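Local coordinates for protein uracil-DNA glycosylase (Sulfolobus tokodaii str. 7, PDB 4ZBY) that belongs to the uracil-DNA glycosylase superfamily, with an alpha/beta fold that holds an iron-sulfur cluster and a bound uracil, at residues G145-W150 against E156-P161; A35-V40 against L71-D76. One frame throughout, in Å; residues are numbered along the deposited sequence.

Contact 1 of 2, residues G145-W150 against E156-P161; sequences GKSYVW and EIIVFP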
loop_
_atom_site.group_PDB
_atom_site.type_symbol
_atom_site.label_atom_id
_atom_site.label_comp_id
_atom_site.label_asym_id
_atom_site.label_seq_id
_atom_site.Cartn_x
_atom_site.Cartn_y
_atom_site.Cartn_z
ATOM N N GLY A 145 -12.691 3.186 -6.333
ATOM C CA GLY A 145 -13.964 3.338 -5.654
ATOM C C GLY A 145 -14.863 2.123 -5.754
ATOM O O GLY A 145 -16.047 2.183 -5.430
ATOM N N LYS A 146 -14.316 1.012 -6.211
ATOM C CA LYS A 146 -15.076 -0.217 -6.124
ATOM C C LYS A 146 -14.148 -1.391 -5.889
ATOM O O LYS A 146 -12.918 -1.267 -5.966
ATOM C CB LYS A 146 -15.932 -0.421 -7.374
ATOM C CG LYS A 146 -15.195 -0.835 -8.617
ATOM C CD LYS A 146 -16.214 -1.313 -9.643
ATOM C CE LYS A 146 -15.574 -1.674 -10.963
ATOM N NZ LYS A 146 -16.613 -1.924 -12.012
ATOM N N SER A 147 -14.735 -2.532 -5.557
ATOM C CA SER A 147 -13.932 -3.695 -5.238
ATOM C C SER A 147 -13.745 -4.633 -6.434
ATOM O O SER A 147 -14.580 -4.727 -7.363
ATOM C CB SER A 147 -14.546 -4.450 -4.055
ATOM O OG SER A 147 -15.906 -4.686 -4.287
ATOM N N TYR A 148 -12.597 -5.298 -6.422
ATOM C CA TYR A 148 -12.213 -6.233 -7.476
ATOM C C TYR A 148 -11.802 -7.536 -6.800
ATOM O O TYR A 148 -10.991 -7.532 -5.879
ATOM C CB TYR A 148 -11.073 -5.656 -8.317
ATOM C CG TYR A 148 -11.432 -4.366 -9.018
ATOM C CD1 TYR A 148 -11.339 -3.140 -8.364
ATOM C CD2 TYR A 148 -11.850 -4.368 -10.344
ATOM C CE1 TYR A 148 -11.670 -1.962 -8.996
ATOM C CE2 TYR A 148 -12.180 -3.184 -10.994
ATOM C CZ TYR A 148 -12.095 -1.986 -10.313
ATOM O OH TYR A 148 -12.425 -0.818 -10.974
ATOM N N VAL A 149 -12.376 -8.653 -7.219
ATOM C CA VAL A 149 -12.035 -9.899 -6.544
ATOM C C VAL A 149 -10.786 -10.531 -7.162
ATOM O O VAL A 149 -10.719 -10.767 -8.380
ATOM C CB VAL A 149 -13.194 -10.894 -6.591
ATOM C CG1 VAL A 149 -12.762 -12.236 -6.016
ATOM C CG2 VAL A 149 -14.378 -10.333 -5.823
ATOM N N TRP A 150 -9.795 -10.790 -6.320
ATOM C CA TRP A 150 -8.574 -11.442 -6.743
ATOM C C TRP A 150 -8.572 -12.865 -6.202
ATOM O O TRP A 150 -8.382 -13.080 -5.010
ATOM C CB TRP A 150 -7.371 -10.656 -6.247
ATOM C CG TRP A 150 -6.010 -11.139 -6.683
ATOM C CD1 TRP A 150 -5.714 -12.084 -7.629
ATOM C CD2 TRP A 150 -4.757 -10.693 -6.155
ATOM N NE1 TRP A 150 -4.345 -12.247 -7.719
ATOM C CE2 TRP A 150 -3.739 -11.401 -6.828
ATOM C CE3 TRP A 150 -4.399 -9.751 -5.192
ATOM C CZ2 TRP A 150 -2.384 -11.187 -6.564
ATOM C CZ3 TRP A 150 -3.053 -9.552 -4.914
ATOM C CH2 TRP A 150 -2.063 -10.274 -5.592
ATOM N N GLU A 156 -9.790 -15.699 -1.673
ATOM C CA GLU A 156 -10.080 -14.534 -2.483
ATOM C C GLU A 156 -9.534 -13.343 -1.731
ATOM O O GLU A 156 -9.599 -13.308 -0.497
ATOM C CB GLU A 156 -11.575 -14.340 -2.707
ATOM C CG GLU A 156 -12.260 -15.377 -3.571
ATOM C CD GLU A 156 -13.723 -15.039 -3.810
ATOM O OE1 GLU A 156 -14.281 -14.244 -3.022
ATOM O OE2 GLU A 156 -14.310 -15.555 -4.784
ATOM N N ILE A 157 -9.001 -12.371 -2.458
ATOM C CA ILE A 157 -8.602 -11.107 -1.858
ATOM C C ILE A 157 -9.418 -10.023 -2.524
ATOM O O ILE A 157 -9.570 -10.020 -3.750
ATOM C CB ILE A 157 -7.097 -10.824 -2.042
ATOM C CG1 ILE A 157 -6.283 -11.846 -1.235
ATOM C CG2 ILE A 157 -6.756 -9.398 -1.573
ATOM C CD1 ILE A 157 -4.807 -11.829 -1.537
ATOM N N ILE A 158 -9.982 -9.130 -1.723
ATOM C CA ILE A 158 -10.736 -8.007 -2.273
ATOM C C ILE A 158 -9.787 -6.847 -2.476
ATOM O O ILE A 158 -9.186 -6.364 -1.513
ATOM C CB ILE A 158 -11.847 -7.571 -1.335
ATOM C CG1 ILE A 158 -12.850 -8.711 -1.134
ATOM C CG2 ILE A 158 -12.521 -6.360 -1.875
ATOM C CD1 ILE A 158 -13.798 -8.469 0.033
ATOM N N VAL A 159 -9.637 -6.403 -3.716
ATOM C CA VAL A 159 -8.749 -5.285 -3.999
ATOM C C VAL A 159 -9.581 -4.027 -4.183
ATOM O O VAL A 159 -10.537 -4.003 -4.960
ATOM C CB VAL A 159 -7.877 -5.530 -5.257
ATOM C CG1 VAL A 159 -7.067 -4.262 -5.617
ATOM C CG2 VAL A 159 -6.947 -6.713 -5.036
ATOM N N PHE A 160 -9.226 -2.984 -3.454
ATOM C CA PHE A 160 -9.991 -1.751 -3.500
ATOM C C PHE A 160 -9.091 -0.558 -3.766
ATOM O O PHE A 160 -8.392 -0.095 -2.870
ATOM C CB PHE A 160 -10.753 -1.552 -2.179
ATOM C CG PHE A 160 -11.888 -0.604 -2.287
ATOM C CD1 PHE A 160 -13.190 -1.072 -2.252
ATOM C CD2 PHE A 160 -11.670 0.763 -2.463
ATOM C CE1 PHE A 160 -14.263 -0.187 -2.394
ATOM C CE2 PHE A 160 -12.743 1.655 -2.601
ATOM C CZ PHE A 160 -14.027 1.177 -2.545
ATOM N N PRO A 161 -9.104 -0.050 -5.010
ATOM C CA PRO A 161 -8.231 1.077 -5.305
ATOM C C PRO A 161 -8.825 2.398 -4.833
ATOM O O PRO A 161 -10.020 2.584 -4.962
ATOM C CB PRO A 161 -8.137 1.065 -6.845
ATOM C CG PRO A 161 -8.688 -0.271 -7.266
ATOM C CD PRO A 161 -9.706 -0.628 -6.224
#
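Tyr148 sets its CG opposite the carbonyl carbon (chi1 -61°), and this lays the ring back along its own strand toward Pro161. Trp150 turns instead to chi1 -176°, with CG opposite the backbone N, and its indole projects off the sheet, on the face that also carries Ile157 and Val159. The two side chains Tyr148 and Pro161 cross at about a right angle, the edge of the tyrosine ring at the proline, with Tyr148 CE1 3.6 Å from Pro161 CD. Val159 O also lies at that edge, in the ring plane. Trp150 CE3 comes obliquely to within 4.0 Å of Val159 CG2.

The backbones form an antiparallel hairpin. Tyr148 pairs with Val159 and Trp150 with Ile157, each through two hydrogen bonds. Val159 N to Tyr148 O is almost straight (2.8 Å, 176°). Val149 and Ile158 form the non-hydrogen-bonded pair between them. Before the first strand begins, Gly145 N already bonds Pro161 O at 3.1 Å.

On the other face, Phe160 lies against the backbone of 145-147. Lys146 O stands 3.7 Å above its ring, offset toward the rim. This oxygen is buried without a polar partner. Ser147 CB touches Ile158 CG2 at 3.5 Å.

Tyr148 OH is bonded to Val143 O. Met133 of helix 123-133 packs on Tyr148, Trp150 and Val159, while Leu188 of helix 172-190 packs on Ser147 and Phe160. Strand 155-162 also pairs with strand 117-121 along its other edge; strand 148-152 is an outermost strand of the sheet.

Contact 2 of 2, residues A35-V40 against L71-D76; sequences AEIMFV and LGLERD
Ile37 and Phe39 of the strand meet Leu71 and Leu73 through the ends of their side chains. The contact is small, burying 125 Å² in all, and it is wholly apolar. Its backbones stay well apart: the nearest CA atoms, those of Ile37 and Leu73, are 9.9 Å from each other. Long side chains span the gap.

The close part is a cluster of methyl groups and one ring edge. Ile37 has an extended chain beyond CB (chi2 178°), which carries CD1 out to both leucines. Ile37 CD1 lies 3.8 Å from Leu73 CD1 and 4.1 Å from Leu71 CD1. Phe39 offers the rim of its ring rather than a face. Phe39 CZ is 3.6 Å from Leu71 CD1, and that methyl lies in the ring plane. Leu71 CD1 therefore touches both strand residues, whereas Leu73 reaches Ile37 alone. Gly72, with a positive phi of 77°, turns the chain between the two leucines.

The rest of 71-76 is looser and more polar. Glu74 and Asp76 are exposed and do not touch the strand. Glu74 forms a salt bridge with Lys68. Arg75 does not touch the strand; it makes a salt bridge to Glu30 and hydrogen bonds to Pro54 O, Phe55 O and Thr64 OG1. Pro54 and Phe55 line the uracil pocket, so Arg75 is a second-shell residue there.

Met38 and Val40 point to the other face of the sheet, where helix 96-113 packs. Strand 37-41, helix 58-71 and the adjacent parallel strand 79-82 form a beta-alpha-beta crossover. The contact packs the return loop of that crossover against its first strand, an arrangement that belongs to a three-layer alpha/beta/alpha fold.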
loop_
_atom_site.group_PDB
_atom_site.type_symbol
_atom_site.label_atom_id
_atom_site.label_comp_id
_atom_site.label_asym_id
_atom_site.label_seq_id
_atom_site.Cartn_x
_atom_site.Cartn_y
_atom_site.Cartn_z
ATOM N N ALA A 35 -3.073 -9.166 9.594
ATOM C CA ALA A 35 -3.996 -8.083 9.221
ATOM C C ALA A 35 -5.057 -8.533 8.221
ATOM O O ALA A 35 -4.770 -9.214 7.234
ATOM C CB ALA A 35 -3.228 -6.889 8.634
ATOM N N GLU A 36 -6.291 -8.138 8.481
ATOM C CA GLU A 36 -7.317 -8.327 7.447
ATOM C C GLU A 36 -7.234 -7.284 6.351
ATOM O O GLU A 36 -7.685 -7.538 5.229
ATOM C CB GLU A 36 -8.696 -8.312 8.067
ATOM C CG GLU A 36 -8.930 -9.581 8.861
ATOM C CD GLU A 36 -10.327 -9.662 9.428
ATOM O OE1 GLU A 36 -11.090 -8.693 9.263
ATOM O OE2 GLU A 36 -10.655 -10.709 10.019
ATOM N N ILE A 37 -6.707 -6.103 6.667
ATOM C CA ILE A 37 -6.562 -5.049 5.651
ATOM C C ILE A 37 -5.105 -4.660 5.466
ATOM O O ILE A 37 -4.388 -4.327 6.408
ATOM C CB ILE A 37 -7.362 -3.785 6.008
ATOM C CG1 ILE A 37 -8.802 -4.152 6.388
ATOM C CG2 ILE A 37 -7.274 -2.767 4.850
ATOM C CD1 ILE A 37 -9.691 -2.962 6.806
ATOM N N MET A 38 -4.675 -4.689 4.221
ATOM C CA MET A 38 -3.311 -4.338 3.882
ATOM C C MET A 38 -3.395 -3.086 3.007
ATOM O O MET A 38 -4.205 -3.037 2.075
ATOM C CB MET A 38 -2.642 -5.527 3.169
ATOM C CG MET A 38 -1.224 -5.331 2.734
ATOM S SD MET A 38 -0.615 -6.954 2.127
ATOM C CE MET A 38 1.013 -6.404 1.687
ATOM N N PHE A 39 -2.613 -2.059 3.332
ATOM C CA PHE A 39 -2.567 -0.811 2.538
ATOM C C PHE A 39 -1.269 -0.776 1.772
ATOM O O PHE A 39 -0.208 -1.020 2.340
ATOM C CB PHE A 39 -2.660 0.423 3.454
ATOM C CG PHE A 39 -3.960 0.507 4.186
ATOM C CD1 PHE A 39 -5.024 1.216 3.643
ATOM C CD2 PHE A 39 -4.133 -0.186 5.362
ATOM C CE1 PHE A 39 -6.249 1.263 4.294
ATOM C CE2 PHE A 39 -5.357 -0.151 6.034
ATOM C CZ PHE A 39 -6.406 0.577 5.495
ATOM N N VAL A 40 -1.346 -0.465 0.492
ATOM C CA VAL A 40 -0.122 -0.393 -0.317
ATOM C C VAL A 40 -0.047 0.929 -1.035
ATOM O O VAL A 40 -0.902 1.232 -1.867
ATOM C CB VAL A 40 -0.063 -1.531 -1.371
ATOM C CG1 VAL A 40 1.288 -1.536 -2.097
ATOM C CG2 VAL A 40 -0.324 -2.885 -0.714
ATOM N N LEU A 71 -12.460 3.593 9.488
ATOM C CA LEU A 71 -12.419 2.130 9.589
ATOM C C LEU A 71 -12.507 1.629 11.019
ATOM O O LEU A 71 -12.870 0.470 11.271
ATOM C CB LEU A 71 -11.142 1.565 8.961
ATOM C CG LEU A 71 -10.851 1.961 7.506
ATOM C CD1 LEU A 71 -9.637 1.158 7.053
ATOM C CD2 LEU A 71 -12.039 1.724 6.586
ATOM N N GLY A 72 -12.157 2.487 11.965
ATOM C CA GLY A 72 -12.190 2.113 13.362
ATOM C C GLY A 72 -11.015 1.242 13.756
ATOM O O GLY A 72 -11.166 0.352 14.591
ATOM N N LEU A 73 -9.852 1.481 13.145
ATOM C CA LEU A 73 -8.661 0.657 13.409
ATOM C C LEU A 73 -7.427 1.474 13.766
ATOM O O LEU A 73 -7.259 2.599 13.298
ATOM C CB LEU A 73 -8.327 -0.210 12.203
ATOM C CG LEU A 73 -9.380 -1.235 11.764
ATOM C CD1 LEU A 73 -9.057 -1.670 10.361
ATOM C CD2 LEU A 73 -9.419 -2.423 12.719
ATOM N N GLU A 74 -6.557 0.892 14.599
ATOM C CA GLU A 74 -5.243 1.455 14.850
ATOM C C GLU A 74 -4.270 0.957 13.791
ATOM O O GLU A 74 -4.493 -0.086 13.160
ATOM C CB GLU A 74 -4.721 1.065 16.242
ATOM C CG GLU A 74 -5.606 1.457 17.393
ATOM C CD GLU A 74 -6.002 2.917 17.369
ATOM O OE1 GLU A 74 -5.134 3.783 17.142
ATOM O OE2 GLU A 74 -7.201 3.196 17.578
ATOM N N ARG A 75 -3.169 1.675 13.583
ATOM C CA ARG A 75 -2.190 1.185 12.609
ATOM C C ARG A 75 -1.669 -0.208 12.954
ATOM O O ARG A 75 -1.376 -1.001 12.065
ATOM C CB ARG A 75 -0.994 2.143 12.501
ATOM C CG ARG A 75 -1.318 3.493 11.920
ATOM C CD ARG A 75 -0.143 4.450 12.151
ATOM N NE ARG A 75 1.117 3.982 11.563
ATOM C CZ ARG A 75 1.596 4.384 10.382
ATOM N NH1 ARG A 75 0.925 5.259 9.648
ATOM N NH2 ARG A 75 2.754 3.908 9.934
ATOM N N ASP A 76 -1.530 -0.515 14.240
ATOM C CA ASP A 76 -1.006 -1.817 14.606
ATOM C C ASP A 76 -1.979 -2.962 14.310
ATOM O O ASP A 76 -1.611 -4.139 14.449
ATOM C CB ASP A 76 -0.612 -1.830 16.093
ATOM C CG ASP A 76 0.581 -0.926 16.372
ATOM O OD1 ASP A 76 1.453 -0.836 15.487
ATOM O OD2 ASP A 76 0.635 -0.298 17.456
#

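Contacts 1 and 2 both reach the same mixed sheet but do not touch. Their centres are 15 Å apart and their nearest atoms about 7 Å. Strand 117-121 lies between strand 37-41 of contact 2 and strand 155-162 of contact 1. Helix 172-190 bridges them on one face: its Ile185 packs on Phe160 of contact 1 and on Leu71 of contact 2. Contact 2 is the nearer to the bound uracil, at about 9 Å from the Phe39 side chain, against about 14 Å from that of Pro161. Strands 37-41 and 155-162 both lead toward the pocket: Gly41 follows 35-40 directly and His164 comes shortly after 156-161.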